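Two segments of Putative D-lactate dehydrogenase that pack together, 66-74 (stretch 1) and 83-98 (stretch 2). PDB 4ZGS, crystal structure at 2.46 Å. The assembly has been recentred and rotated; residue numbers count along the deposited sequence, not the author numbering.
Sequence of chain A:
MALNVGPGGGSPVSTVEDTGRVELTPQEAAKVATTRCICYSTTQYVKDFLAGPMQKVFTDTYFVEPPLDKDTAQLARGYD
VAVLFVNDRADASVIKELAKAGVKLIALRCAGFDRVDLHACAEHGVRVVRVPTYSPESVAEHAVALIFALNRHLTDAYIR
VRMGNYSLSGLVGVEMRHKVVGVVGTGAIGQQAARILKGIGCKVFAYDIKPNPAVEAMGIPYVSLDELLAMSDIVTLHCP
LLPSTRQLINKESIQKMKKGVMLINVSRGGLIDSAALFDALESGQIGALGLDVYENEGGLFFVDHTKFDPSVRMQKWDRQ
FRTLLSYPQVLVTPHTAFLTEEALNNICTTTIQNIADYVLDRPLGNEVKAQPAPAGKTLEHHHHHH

Stretch 1 66-74: PPLDKDTAQ
Stretch 2 83-98: VLFVNDRADASVIKEL

The contact joins an irregular segment, 66-74, to a strand end, turn and helix start, 83-98, and buries 635 Å² summed over both sides. Register runs in the same sense along both: the CA atoms of Leu 68 and Asp 88 lie 4.9 Å apart, those of Lys 70 and Val 94 4.9 Å, those of Ala 73 and Leu 98 5.8 Å.

Leu 68 is central to the contact, with both its backbone polar atoms spent on stretch 2. At phi/psi -93/130 it is extended, and its N and O bond to the consecutive residues Asp 88 and Arg 89: Leu 68 N donates to Asp 88 OD1 at 3.0 Å, and Arg 89 N donates to Leu 68 O at 3.1 Å. Asp 88 (chi1 m) divides its carboxylate. OD1 serves stretch 1 and is also hydrogen-bonded elsewhere in the structure, while OD2 accepts from Phe 85 N at 2.8 Å, across a type I turn whose backbone bond runs from Asp 88 N to Phe 85 O at 3.2 Å. One acidic side chain thus braces its own turn and receives stretch 1. Pro 67, which has no N-H to satisfy, lays its CA 3.1 Å from Asp 88 OD1.

The CA-to-CB bond of Leu 68 points toward stretch 2, and its side chain (t, p) is buried there, its CD2 3.8 Å from Leu 84 CD2 and 3.9 Å from Leu 98 CD1. Farther along, Ala 73 CB meets Leu 98 CD2 at 3.8 Å and Glu 97 CB at 4.0 Å; the small methyl fits close against the helix. Val 94 (m) places CG1 3.4 Å from Asp 69 C and 3.5 Å from Lys 70 CG.

Stretch 1 holds its bend with Thr 72 (p): its OG1 donates to Pro 67 O at 2.9 Å and accepts from Asp 69 N at a very short 2.5 Å. In stretch 2, Asp 91 (p) caps the helix, OD1 accepting from Ser 93 OG at 2.8 Å and, weakly, from Ser 93 N at 3.2 Å and Val 94 N at 3.3 Å.

Two cationic side chains, Lys 70 and Arg 89, meet toward the solvent. Lys 70 (m, t, m, m) curls until NZ is 3.3 Å from Arg 89 NH1, two donors with no bond between them. The O atom of water 1 accepts from Lys 70 NZ at 3.0 Å, from Arg 89 NH1 at 2.5 Å and, weakly, from Lys 70 N at 3.1 Å. Asp 69 OD1 lies over one guanidinium face, 4.1 Å from Arg 89 NE, offering opposite charge without a salt bridge.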

ATOM      1  N   PRO A  66      -1.601  26.481   9.674  1.00 57.64           N
ATOM      2  CA  PRO A  66      -1.275  26.739   8.267  1.00 55.46           C
ATOM      3  C   PRO A  66       0.067  27.461   8.089  1.00 52.52           C
ATOM      4  O   PRO A  66       0.573  28.061   9.022  1.00 51.11           O
ATOM      5  CB  PRO A  66      -2.440  27.623   7.784  1.00 54.08           C
ATOM      6  CG  PRO A  66      -3.036  28.213   9.018  1.00 52.95           C
ATOM      7  CD  PRO A  66      -2.859  27.136  10.075  1.00 59.63           C
ATOM      8  N   PRO A  67       0.660  27.354   6.892  1.00 60.16           N
ATOM      9  CA  PRO A  67       1.919  28.043   6.598  1.00 58.19           C
ATOM     10  C   PRO A  67       1.689  29.531   6.548  1.00 64.90           C
ATOM     11  O   PRO A  67       0.566  30.004   6.735  1.00 66.87           O
ATOM     12  CB  PRO A  67       2.307  27.520   5.216  1.00 58.84           C
ATOM     13  CG  PRO A  67       0.986  27.110   4.588  1.00 59.12           C
ATOM     14  CD  PRO A  67       0.151  26.594   5.729  1.00 60.03           C
ATOM     15  N   LEU A  68       2.746  30.267   6.252  1.00 67.82           N
ATOM     16  CA  LEU A  68       2.649  31.706   6.227  1.00 69.32           C
ATOM     17  C   LEU A  68       2.339  32.252   4.831  1.00 71.21           C
ATOM     18  O   LEU A  68       2.998  31.910   3.856  1.00 74.03           O
ATOM     19  CB  LEU A  68       3.931  32.321   6.786  1.00 65.84           C
ATOM     20  CG  LEU A  68       4.192  33.813   6.600  1.00 60.90           C
ATOM     21  CD1 LEU A  68       3.166  34.632   7.373  1.00 51.95           C
ATOM     22  CD2 LEU A  68       5.595  34.074   7.116  1.00 60.82           C
ATOM     23  N   ASP A  69       1.331  33.123   4.781  1.00 73.44           N
ATOM     24  CA  ASP A  69       0.916  33.853   3.579  1.00 83.02           C
ATOM     25  C   ASP A  69       0.805  35.318   3.864  1.00 94.17           C
ATOM     26  O   ASP A  69       1.217  35.822   4.906  1.00 96.93           O
ATOM     27  CB  ASP A  69      -0.470  33.429   3.066  1.00 79.66           C
ATOM     28  CG  ASP A  69      -0.540  31.999   2.736  1.00 81.61           C
ATOM     29  OD1 ASP A  69       0.491  31.467   2.288  1.00 86.37           O
ATOM     30  OD2 ASP A  69      -1.617  31.403   2.934  1.00 81.10           O
ATOM     31  N   LYS A  70       0.181  35.976   2.908  1.00100.34           N
ATOM     32  CA  LYS A  70      -0.088  37.386   2.957  1.00106.10           C
ATOM     33  C   LYS A  70      -1.256  37.497   3.925  1.00107.96           C
ATOM     34  O   LYS A  70      -1.284  38.348   4.824  1.00111.89           O
ATOM     35  CB  LYS A  70      -0.442  37.916   1.555  1.00116.08           C
ATOM     36  CG  LYS A  70       0.694  37.802   0.526  1.00119.22           C
ATOM     37  CD  LYS A  70       0.310  38.338  -0.869  1.00120.66           C
ATOM     38  CE  LYS A  70      -0.829  37.534  -1.517  1.00119.90           C
ATOM     39  NZ  LYS A  70      -0.435  36.146  -1.935  1.00113.26           N
ATOM     40  N   ASP A  71      -2.221  36.605   3.718  1.00105.14           N
ATOM     41  CA  ASP A  71      -3.335  36.358   4.634  1.00 98.00           C
ATOM     42  C   ASP A  71      -3.057  35.797   6.039  1.00 89.18           C
ATOM     43  O   ASP A  71      -3.774  36.135   6.980  1.00 83.15           O
ATOM     44  CB  ASP A  71      -4.316  35.431   3.925  1.00 98.93           C
ATOM     45  CG  ASP A  71      -4.981  36.100   2.736  1.00106.74           C
ATOM     46  OD1 ASP A  71      -4.986  37.348   2.681  1.00107.99           O
ATOM     47  OD2 ASP A  71      -5.485  35.379   1.854  1.00111.98           O
ATOM     48  N   THR A  72      -2.025  34.980   6.220  1.00 88.10           N
ATOM     49  CA  THR A  72      -1.799  34.464   7.569  1.00 80.40           C
ATOM     50  C   THR A  72      -0.740  35.255   8.315  1.00 72.87           C
ATOM     51  O   THR A  72      -0.417  34.964   9.468  1.00 69.22           O
ATOM     52  CB  THR A  72      -1.388  32.987   7.532  1.00 79.61           C
ATOM     53  OG1 THR A  72      -0.259  32.823   6.669  1.00 80.70           O
ATOM     54  CG2 THR A  72      -2.558  32.133   7.036  1.00 77.55           C
ATOM     55  N   ALA A  73      -0.291  36.335   7.698  1.00 73.35           N
ATOM     56  CA  ALA A  73       0.715  37.183   8.308  1.00 74.50           C
ATOM     57  C   ALA A  73       0.007  38.125   9.259  1.00 65.85           C
ATOM     58  O   ALA A  73       0.541  38.555  10.268  1.00 59.98           O
ATOM     59  CB  ALA A  73       1.471  37.959   7.252  1.00 81.59           C
ATOM     60  N   GLN A  74      -1.237  38.397   8.929  1.00 70.64           N
ATOM     61  CA  GLN A  74      -2.081  39.257   9.720  1.00 77.44           C
ATOM     62  C   GLN A  74      -2.350  38.629  11.076  1.00 72.70           C
ATOM     63  O   GLN A  74      -2.874  39.280  11.990  1.00 76.59           O
ATOM     64  CB  GLN A  74      -3.360  39.516   8.935  1.00 83.58           C
ATOM     65  CG  GLN A  74      -3.019  40.143   7.581  1.00 93.95           C
ATOM     66  CD  GLN A  74      -4.196  40.225   6.630  1.00104.74           C
ATOM     67  OE1 GLN A  74      -5.138  39.435   6.712  1.00109.12           O
ATOM     68  NE2 GLN A  74      -4.143  41.182   5.710  1.00106.98           N
ATOM     69  N   VAL A  83       8.385  32.499  13.932  1.00 50.00           N
ATOM     70  CA  VAL A  83       9.176  31.323  13.614  1.00 51.17           C
ATOM     71  C   VAL A  83       8.630  30.604  12.384  1.00 55.09           C
ATOM     72  O   VAL A  83       7.475  30.161  12.341  1.00 59.49           O
ATOM     73  CB  VAL A  83       9.255  30.345  14.781  1.00 50.71           C
ATOM     74  CG1 VAL A  83      10.191  29.201  14.405  1.00 45.21           C
ATOM     75  CG2 VAL A  83       9.782  31.044  16.028  1.00 51.36           C
ATOM     76  N   LEU A  84       9.518  30.444  11.412  1.00 54.43           N
ATOM     77  CA  LEU A  84       9.192  30.000  10.068  1.00 48.33           C
ATOM     78  C   LEU A  84      10.059  28.809   9.682  1.00 51.14           C
ATOM     79  O   LEU A  84      11.092  28.544  10.293  1.00 54.21           O
ATOM     80  CB  LEU A  84       9.434  31.132   9.060  1.00 49.45           C
ATOM     81  CG  LEU A  84       8.479  32.306   8.872  1.00 54.49           C
ATOM     82  CD1 LEU A  84       7.950  32.775  10.202  1.00 51.38           C
ATOM     83  CD2 LEU A  84       9.205  33.434   8.155  1.00 46.31           C
ATOM     84  N   PHE A  85       9.640  28.117   8.635  1.00 51.69           N
ATOM     85  CA  PHE A  85      10.310  26.937   8.141  1.00 47.53           C
ATOM     86  C   PHE A  85      10.471  27.138   6.645  1.00 55.96           C
ATOM     87  O   PHE A  85      10.048  28.171   6.107  1.00 55.11           O
ATOM     88  CB  PHE A  85       9.525  25.672   8.497  1.00 46.87           C
ATOM     89  CG  PHE A  85      10.259  24.389   8.222  1.00 54.88           C
ATOM     90  CD1 PHE A  85      11.567  24.197   8.666  1.00 55.34           C
ATOM     91  CD2 PHE A  85       9.619  23.352   7.539  1.00 59.40           C
ATOM     92  CE1 PHE A  85      12.244  23.008   8.412  1.00 54.55           C
ATOM     93  CE2 PHE A  85      10.277  22.161   7.288  1.00 62.27           C
ATOM     94  CZ  PHE A  85      11.601  21.985   7.729  1.00 60.55           C
ATOM     95  N   VAL A  86      11.115  26.177   5.986  1.00 59.65           N
ATOM     96  CA  VAL A  86      11.476  26.308   4.582  1.00 65.54           C
ATOM     97  C   VAL A  86      10.238  26.489   3.699  1.00 68.77           C
ATOM     98  O   VAL A  86      10.292  27.203   2.700  1.00 69.71           O
ATOM     99  CB  VAL A  86      12.295  25.078   4.109  1.00 70.30           C
ATOM    100  CG1 VAL A  86      11.444  23.825   4.165  1.00 72.11           C
ATOM    101  CG2 VAL A  86      12.868  25.292   2.714  1.00 74.00           C
ATOM    102  N   ASN A  87       9.136  25.832   4.058  1.00 75.10           N
ATOM    103  CA  ASN A  87       7.886  25.894   3.285  1.00 81.70           C
ATOM    104  C   ASN A  87       7.033  27.168   3.449  1.00 81.98           C
ATOM    105  O   ASN A  87       6.024  27.310   2.775  1.00 86.08           O
ATOM    106  CB  ASN A  87       7.002  24.673   3.592  1.00 84.03           C
ATOM    107  CG  ASN A  87       6.569  24.601   5.055  1.00 84.18           C
ATOM    108  OD1 ASN A  87       7.137  25.260   5.935  1.00 77.27           O
ATOM    109  ND2 ASN A  87       5.541  23.791   5.316  1.00 89.30           N
ATOM    110  N   ASP A  88       7.361  28.023   4.420  1.00 81.43           N
ATOM    111  CA  ASP A  88       6.612  29.271   4.706  1.00 71.26           C
ATOM    112  C   ASP A  88       6.926  30.422   3.746  1.00 75.23           C
ATOM    113  O   ASP A  88       8.049  30.527   3.289  1.00 68.60           O
ATOM    114  CB  ASP A  88       6.888  29.688   6.141  1.00 56.25           C
ATOM    115  CG  ASP A  88       6.224  28.763   7.139  1.00 56.52           C
ATOM    116  OD1 ASP A  88       4.996  28.522   7.031  1.00 57.02           O
ATOM    117  OD2 ASP A  88       6.955  28.218   8.000  1.00 55.96           O
ATOM    118  N   ARG A  89       5.979  31.309   3.440  1.00 84.02           N
ATOM    119  CA  ARG A  89       6.349  32.410   2.539  1.00 90.78           C
ATOM    120  C   ARG A  89       6.845  33.629   3.284  1.00 90.00           C
ATOM    121  O   ARG A  89       6.135  34.150   4.145  1.00 94.75           O
ATOM    122  CB  ARG A  89       5.152  32.910   1.699  1.00101.14           C
ATOM    123  CG  ARG A  89       4.633  32.124   0.520  1.00109.10           C
ATOM    124  CD  ARG A  89       3.408  32.794  -0.120  1.00115.57           C
ATOM    125  NE  ARG A  89       2.787  31.862  -1.062  1.00121.02           N
ATOM    126  CZ  ARG A  89       1.652  32.059  -1.752  1.00130.69           C
ATOM    127  NH1 ARG A  89       0.934  33.197  -1.656  1.00134.67           N
ATOM    128  NH2 ARG A  89       1.218  31.090  -2.571  1.00136.35           N
ATOM    129  N   ALA A  90       8.070  34.064   2.991  1.00101.40           N
ATOM    130  CA  ALA A  90       8.361  35.486   3.059  1.00101.77           C
ATOM    131  C   ALA A  90       8.907  35.888   1.699  1.00102.83           C
ATOM    132  O   ALA A  90      10.111  35.846   1.479  1.00105.20           O
ATOM    133  CB  ALA A  90       9.357  35.812   4.164  1.00 95.87           C
ATOM    134  N   ASP A  91       8.040  36.378   0.825  1.00100.39           N
ATOM    135  CA  ASP A  91       8.475  37.001  -0.412  1.00 95.85           C
ATOM    136  C   ASP A  91       8.344  38.473  -0.089  1.00 88.92           C
ATOM    137  O   ASP A  91       7.957  38.796   1.027  1.00 90.80           O
ATOM    138  CB  ASP A  91       7.660  36.544  -1.630  1.00 99.33           C
ATOM    139  CG  ASP A  91       6.163  36.773  -1.477  1.00104.10           C
ATOM    140  OD1 ASP A  91       5.745  37.490  -0.550  1.00105.04           O
ATOM    141  OD2 ASP A  91       5.396  36.237  -2.308  1.00109.68           O
ATOM    142  N   ALA A  92       8.591  39.363  -1.035  1.00 84.69           N
ATOM    143  CA  ALA A  92       8.623  40.775  -0.683  1.00 87.79           C
ATOM    144  C   ALA A  92       7.311  41.276  -0.063  1.00 93.31           C
ATOM    145  O   ALA A  92       7.324  42.195   0.755  1.00 90.69           O
ATOM    146  CB  ALA A  92       8.981  41.599  -1.898  1.00 88.38           C
ATOM    147  N   SER A  93       6.189  40.658  -0.422  1.00104.46           N
ATOM    148  CA  SER A  93       4.879  41.142   0.037  1.00112.63           C
ATOM    149  C   SER A  93       4.502  40.740   1.479  1.00120.58           C
ATOM    150  O   SER A  93       3.904  41.548   2.195  1.00121.28           O
ATOM    151  CB  SER A  93       3.772  40.685  -0.925  1.00111.07           C
ATOM    152  OG  SER A  93       3.610  39.280  -0.918  1.00107.59           O
ATOM    153  N   VAL A  94       4.841  39.527   1.922  1.00111.49           N
ATOM    154  CA  VAL A  94       4.441  39.128   3.277  1.00104.21           C
ATOM    155  C   VAL A  94       5.353  39.753   4.339  1.00 94.98           C
ATOM    156  O   VAL A  94       4.929  39.939   5.484  1.00 92.14           O
ATOM    157  CB  VAL A  94       4.429  37.584   3.487  1.00 77.59           C
ATOM    158  CG1 VAL A  94       3.497  36.898   2.500  1.00 87.40           C
ATOM    159  CG2 VAL A  94       5.808  37.006   3.365  1.00 75.38           C
ATOM    160  N   ILE A  95       6.581  40.112   3.958  1.00 88.30           N
ATOM    161  CA  ILE A  95       7.483  40.794   4.884  1.00 82.10           C
ATOM    162  C   ILE A  95       6.868  42.155   5.179  1.00 84.89           C
ATOM    163  O   ILE A  95       7.073  42.732   6.246  1.00 84.33           O
ATOM    164  CB  ILE A  95       8.923  40.939   4.348  1.00 81.85           C
ATOM    165  CG1 ILE A  95       9.689  39.617   4.494  1.00 81.50           C
ATOM    166  CG2 ILE A  95       9.691  41.956   5.177  1.00 79.37           C
ATOM    167  CD1 ILE A  95       9.795  38.781   3.235  1.00 81.21           C
ATOM    168  N   LYS A  96       6.081  42.657   4.235  1.00 88.97           N
ATOM    169  CA  LYS A  96       5.515  43.978   4.402  1.00 90.08           C
ATOM    170  C   LYS A  96       4.464  43.893   5.489  1.00 91.50           C
ATOM    171  O   LYS A  96       4.382  44.763   6.349  1.00 89.12           O
ATOM    172  CB  LYS A  96       4.897  44.490   3.093  1.00 91.90           C
ATOM    173  CG  LYS A  96       4.472  45.954   3.137  1.00 95.64           C
ATOM    174  CD  LYS A  96       3.978  46.460   1.774  1.00 99.59           C
ATOM    175  CE  LYS A  96       3.612  47.941   1.834  1.00 99.79           C
ATOM    176  NZ  LYS A  96       3.159  48.491   0.523  1.00102.04           N
ATOM    177  N   GLU A  97       3.707  42.804   5.503  1.00 95.01           N
ATOM    178  CA  GLU A  97       2.634  42.707   6.476  1.00 99.86           C
ATOM    179  C   GLU A  97       3.109  42.272   7.850  1.00 91.37           C
ATOM    180  O   GLU A  97       2.570  42.722   8.861  1.00 88.14           O
ATOM    181  CB  GLU A  97       1.571  41.721   5.967  1.00110.33           C
ATOM    182  CG  GLU A  97       0.880  42.219   4.721  1.00122.34           C
ATOM    183  CD  GLU A  97       0.343  43.600   4.922  1.00128.80           C
ATOM    184  OE1 GLU A  97      -0.279  43.821   5.977  1.00132.79           O
ATOM    185  OE2 GLU A  97       0.577  44.474   4.058  1.00131.45           O
ATOM    186  N   LEU A  98       4.207  41.526   7.886  1.00 85.96           N
ATOM    187  CA  LEU A  98       4.812  41.158   9.158  1.00 80.62           C
ATOM    188  C   LEU A  98       5.445  42.354   9.826  1.00 76.77           C
ATOM    189  O   LEU A  98       5.391  42.476  11.046  1.00 75.32           O
ATOM    190  CB  LEU A  98       5.862  40.055   8.992  1.00 74.07           C
ATOM    191  CG  LEU A  98       5.332  38.664   8.668  1.00 81.12           C
ATOM    192  CD1 LEU A  98       6.466  37.633   8.535  1.00 80.16           C
ATOM    193  CD2 LEU A  98       4.343  38.261   9.746  1.00 84.15           C
TER
HETATM  194  O   HOH W   1       1.217  34.817   0.236  1.00 72.79           O